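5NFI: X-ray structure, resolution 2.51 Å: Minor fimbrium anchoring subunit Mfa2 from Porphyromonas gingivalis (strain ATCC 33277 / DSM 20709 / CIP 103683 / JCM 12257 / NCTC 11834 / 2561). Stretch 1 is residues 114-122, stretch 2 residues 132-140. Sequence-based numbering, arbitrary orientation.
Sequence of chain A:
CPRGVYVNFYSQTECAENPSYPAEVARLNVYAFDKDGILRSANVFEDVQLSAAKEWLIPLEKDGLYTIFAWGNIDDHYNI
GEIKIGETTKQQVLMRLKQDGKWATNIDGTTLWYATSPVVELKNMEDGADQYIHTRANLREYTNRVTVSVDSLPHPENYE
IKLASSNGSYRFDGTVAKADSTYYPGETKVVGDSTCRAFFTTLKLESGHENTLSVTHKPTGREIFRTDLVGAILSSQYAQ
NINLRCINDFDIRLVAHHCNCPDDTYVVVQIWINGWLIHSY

Stretch 1, residues 114-122: YATSPVVEL
Stretch 2 (132-140) YIHTRANLR

The two stretches run in opposite senses, joined as a sheet at one end and packed through side chains, with no direct hydrogen bond between the strands, at the other. Strand 114-116 meets strand 133-138 at 140° between N-to-C directions, their axes approaching to 5.3 Å; strand 120-122 lies more nearly antiparallel, at 168°, but 7.8 Å away.

Tyr114 and Arg140 form the antiparallel hydrogen-bonded pair, CA to CA 5.3 Å. Tyr114 N donates to Arg140 O at 2.9 Å and Arg140 N to Tyr114 O at 2.8 Å, both nearly straight. Their side chains leave on the same face, both with chi1 t, and the Tyr114 ring reaches along its own strand so that its OH hydrogen-bonds Thr116 OG1 at 2.5 Å.

Beyond this pair the strands twist out of plane. Ala115, extended at phi/psi -139/144, points its CB toward stretch 2, 3.1 Å from Asn138 O and 3.8 Å from both Ala137 CB and Leu139 CD2. A methyl fits this tight hollow. Ala137 CB also points toward stretch 1 and lies 4.2 Å from Ser117 CA, where the Ser117 and Ala137 CA atoms are 4.5 Å apart. Thr116 N and Asn138 O are 4.5 Å apart, too far for a direct bond, and water 1 bridges them, accepting from Thr116 N (2.9 Å) and donating to Asn138 O (3.3 Å).

Pro118 lays its ring against the neighbouring ridge, CD 3.2 Å from Arg136 O and CG 3.4 Å from Thr135 OG1. Ser117 (chi1 p) turns OG forward to donate to Pro118 O, 2.8 Å.

Across the wider gap the contact is made by branched side chains. Ile133 (chi1 p, chi2 t) is the main bump: its CD1 lies 3.6 Å from Val120 CB and from Glu121 N, while its CG2 meets Leu122 CD2 at 4.1 Å. Val120 (chi1 m) also sets CG1 3.6 Å from Thr135 CB, so its branched side chain fits between Ile133 and Thr135. Glu121 and His134 point away.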

# COMPACT_ATOMS: atom_id res chain seq x y z
N TYR A 114 -6.93 -1.86 2.89
CA TYR A 114 -7.55 -0.98 3.87
C TYR A 114 -8.96 -0.51 3.48
O TYR A 114 -9.26 -0.28 2.32
CB TYR A 114 -6.67 0.25 4.12
CG TYR A 114 -7.35 1.17 5.10
CD1 TYR A 114 -7.50 0.81 6.44
CD2 TYR A 114 -7.91 2.36 4.68
CE1 TYR A 114 -8.16 1.63 7.34
CE2 TYR A 114 -8.57 3.18 5.56
CZ TYR A 114 -8.70 2.81 6.89
OH TYR A 114 -9.34 3.64 7.77
N ALA A 115 -9.83 -0.36 4.46
CA ALA A 115 -11.12 0.28 4.21
C ALA A 115 -11.50 1.23 5.34
O ALA A 115 -11.21 0.97 6.51
CB ALA A 115 -12.20 -0.77 4.01
N THR A 116 -12.15 2.33 4.98
CA THR A 116 -12.85 3.14 5.96
C THR A 116 -14.33 3.03 5.65
O THR A 116 -14.74 3.23 4.51
CB THR A 116 -12.43 4.62 5.95
OG1 THR A 116 -11.02 4.73 6.22
CG2 THR A 116 -13.20 5.39 7.00
N SER A 117 -15.12 2.66 6.65
CA SER A 117 -16.56 2.67 6.50
C SER A 117 -17.08 4.11 6.62
O SER A 117 -16.36 5.01 7.07
CB SER A 117 -17.22 1.79 7.57
OG SER A 117 -17.33 2.51 8.79
N PRO A 118 -18.34 4.33 6.24
CA PRO A 118 -18.88 5.64 6.60
C PRO A 118 -19.10 5.72 8.11
O PRO A 118 -18.99 4.71 8.81
CB PRO A 118 -20.21 5.71 5.84
CG PRO A 118 -20.56 4.29 5.52
CD PRO A 118 -19.26 3.55 5.39
N VAL A 119 -19.38 6.91 8.60
CA VAL A 119 -19.78 7.08 9.97
C VAL A 119 -21.14 6.44 10.17
O VAL A 119 -22.10 6.74 9.44
CB VAL A 119 -19.86 8.55 10.37
CG1 VAL A 119 -20.33 8.68 11.82
CG2 VAL A 119 -18.53 9.22 10.15
N VAL A 120 -21.22 5.55 11.15
CA VAL A 120 -22.47 4.89 11.49
C VAL A 120 -22.88 5.32 12.88
O VAL A 120 -22.12 6.00 13.57
CB VAL A 120 -22.35 3.36 11.43
CG1 VAL A 120 -22.00 2.93 10.01
CG2 VAL A 120 -21.31 2.86 12.41
N GLU A 121 -24.07 4.91 13.30
CA GLU A 121 -24.65 5.41 14.54
C GLU A 121 -25.53 4.41 15.27
O GLU A 121 -26.59 4.03 14.77
CB GLU A 121 -25.44 6.67 14.22
CG GLU A 121 -26.13 7.32 15.38
CD GLU A 121 -26.89 8.53 14.92
OE1 GLU A 121 -26.68 8.89 13.73
OE2 GLU A 121 -27.70 9.09 15.69
N LEU A 122 -25.07 3.98 16.45
CA LEU A 122 -25.94 3.26 17.40
C LEU A 122 -26.88 4.24 18.07
O LEU A 122 -26.43 5.17 18.75
CB LEU A 122 -25.13 2.55 18.47
CG LEU A 122 -24.62 1.14 18.21
CD1 LEU A 122 -24.34 0.47 19.56
CD2 LEU A 122 -25.62 0.35 17.40
N TYR A 132 -29.16 -4.22 15.70
CA TYR A 132 -27.82 -3.85 15.34
C TYR A 132 -27.96 -3.00 14.09
O TYR A 132 -29.02 -3.00 13.46
CB TYR A 132 -26.97 -5.09 15.05
CG TYR A 132 -27.03 -6.17 16.10
CD1 TYR A 132 -28.07 -7.09 16.11
CD2 TYR A 132 -26.04 -6.28 17.06
CE1 TYR A 132 -28.13 -8.09 17.06
CE2 TYR A 132 -26.09 -7.28 18.02
CZ TYR A 132 -27.13 -8.18 18.01
OH TYR A 132 -27.18 -9.17 18.96
N ILE A 133 -26.92 -2.27 13.70
CA ILE A 133 -26.98 -1.54 12.45
C ILE A 133 -26.14 -2.24 11.39
O ILE A 133 -25.50 -3.26 11.66
CB ILE A 133 -26.51 -0.08 12.61
CG1 ILE A 133 -25.03 -0.03 12.97
CG2 ILE A 133 -27.31 0.62 13.69
CD1 ILE A 133 -24.58 1.34 13.38
N HIS A 134 -26.17 -1.72 10.17
CA HIS A 134 -25.39 -2.28 9.09
C HIS A 134 -24.64 -1.20 8.35
O HIS A 134 -25.01 -0.03 8.40
CB HIS A 134 -26.27 -3.05 8.12
CG HIS A 134 -26.92 -4.25 8.74
ND1 HIS A 134 -26.57 -5.54 8.39
CD2 HIS A 134 -27.88 -4.36 9.68
CE1 HIS A 134 -27.30 -6.39 9.10
NE2 HIS A 134 -28.10 -5.70 9.89
N THR A 135 -23.58 -1.60 7.65
CA THR A 135 -22.82 -0.71 6.80
C THR A 135 -21.95 -1.53 5.85
O THR A 135 -21.85 -2.75 5.98
CB THR A 135 -21.94 0.24 7.63
OG1 THR A 135 -21.39 1.26 6.78
CG2 THR A 135 -20.81 -0.52 8.31
N ARG A 136 -21.36 -0.85 4.87
CA ARG A 136 -20.42 -1.45 3.92
C ARG A 136 -19.10 -0.70 3.99
O ARG A 136 -19.09 0.49 4.34
CB ARG A 136 -20.96 -1.40 2.49
CG ARG A 136 -22.24 -2.15 2.28
CD ARG A 136 -22.81 -1.97 0.88
NE ARG A 136 -22.06 -2.66 -0.17
CZ ARG A 136 -21.50 -2.08 -1.23
NH1 ARG A 136 -21.60 -0.77 -1.43
NH2 ARG A 136 -20.86 -2.82 -2.13
N ALA A 137 -18.01 -1.38 3.64
CA ALA A 137 -16.69 -0.75 3.58
C ALA A 137 -15.93 -1.17 2.33
O ALA A 137 -15.94 -2.34 1.95
CB ALA A 137 -15.89 -1.10 4.82
N ASN A 138 -15.26 -0.21 1.68
CA ASN A 138 -14.52 -0.47 0.44
C ASN A 138 -13.03 -0.72 0.68
O ASN A 138 -12.28 0.19 1.05
CB ASN A 138 -14.71 0.69 -0.54
CG ASN A 138 -14.11 0.41 -1.92
OD1 ASN A 138 -13.36 -0.55 -2.13
ND2 ASN A 138 -14.44 1.27 -2.88
N LEU A 139 -12.60 -1.96 0.47
CA LEU A 139 -11.22 -2.32 0.66
C LEU A 139 -10.44 -1.92 -0.58
O LEU A 139 -10.76 -2.36 -1.69
CB LEU A 139 -11.06 -3.81 0.93
CG LEU A 139 -11.59 -4.33 2.27
CD1 LEU A 139 -11.94 -5.79 2.16
CD2 LEU A 139 -10.56 -4.11 3.36
N ARG A 140 -9.45 -1.05 -0.37
CA ARG A 140 -8.51 -0.63 -1.38
C ARG A 140 -7.18 -1.31 -1.12
O ARG A 140 -6.71 -1.35 0.02
CB ARG A 140 -8.34 0.89 -1.35
CG ARG A 140 -7.21 1.42 -2.23
CD ARG A 140 -7.51 1.35 -3.73
NE ARG A 140 -6.35 1.85 -4.47
CZ ARG A 140 -5.72 1.18 -5.43
NH1 ARG A 140 -6.15 -0.01 -5.83
NH2 ARG A 140 -4.65 1.71 -6.00
O HOH W 1 -12.82 3.20 2.27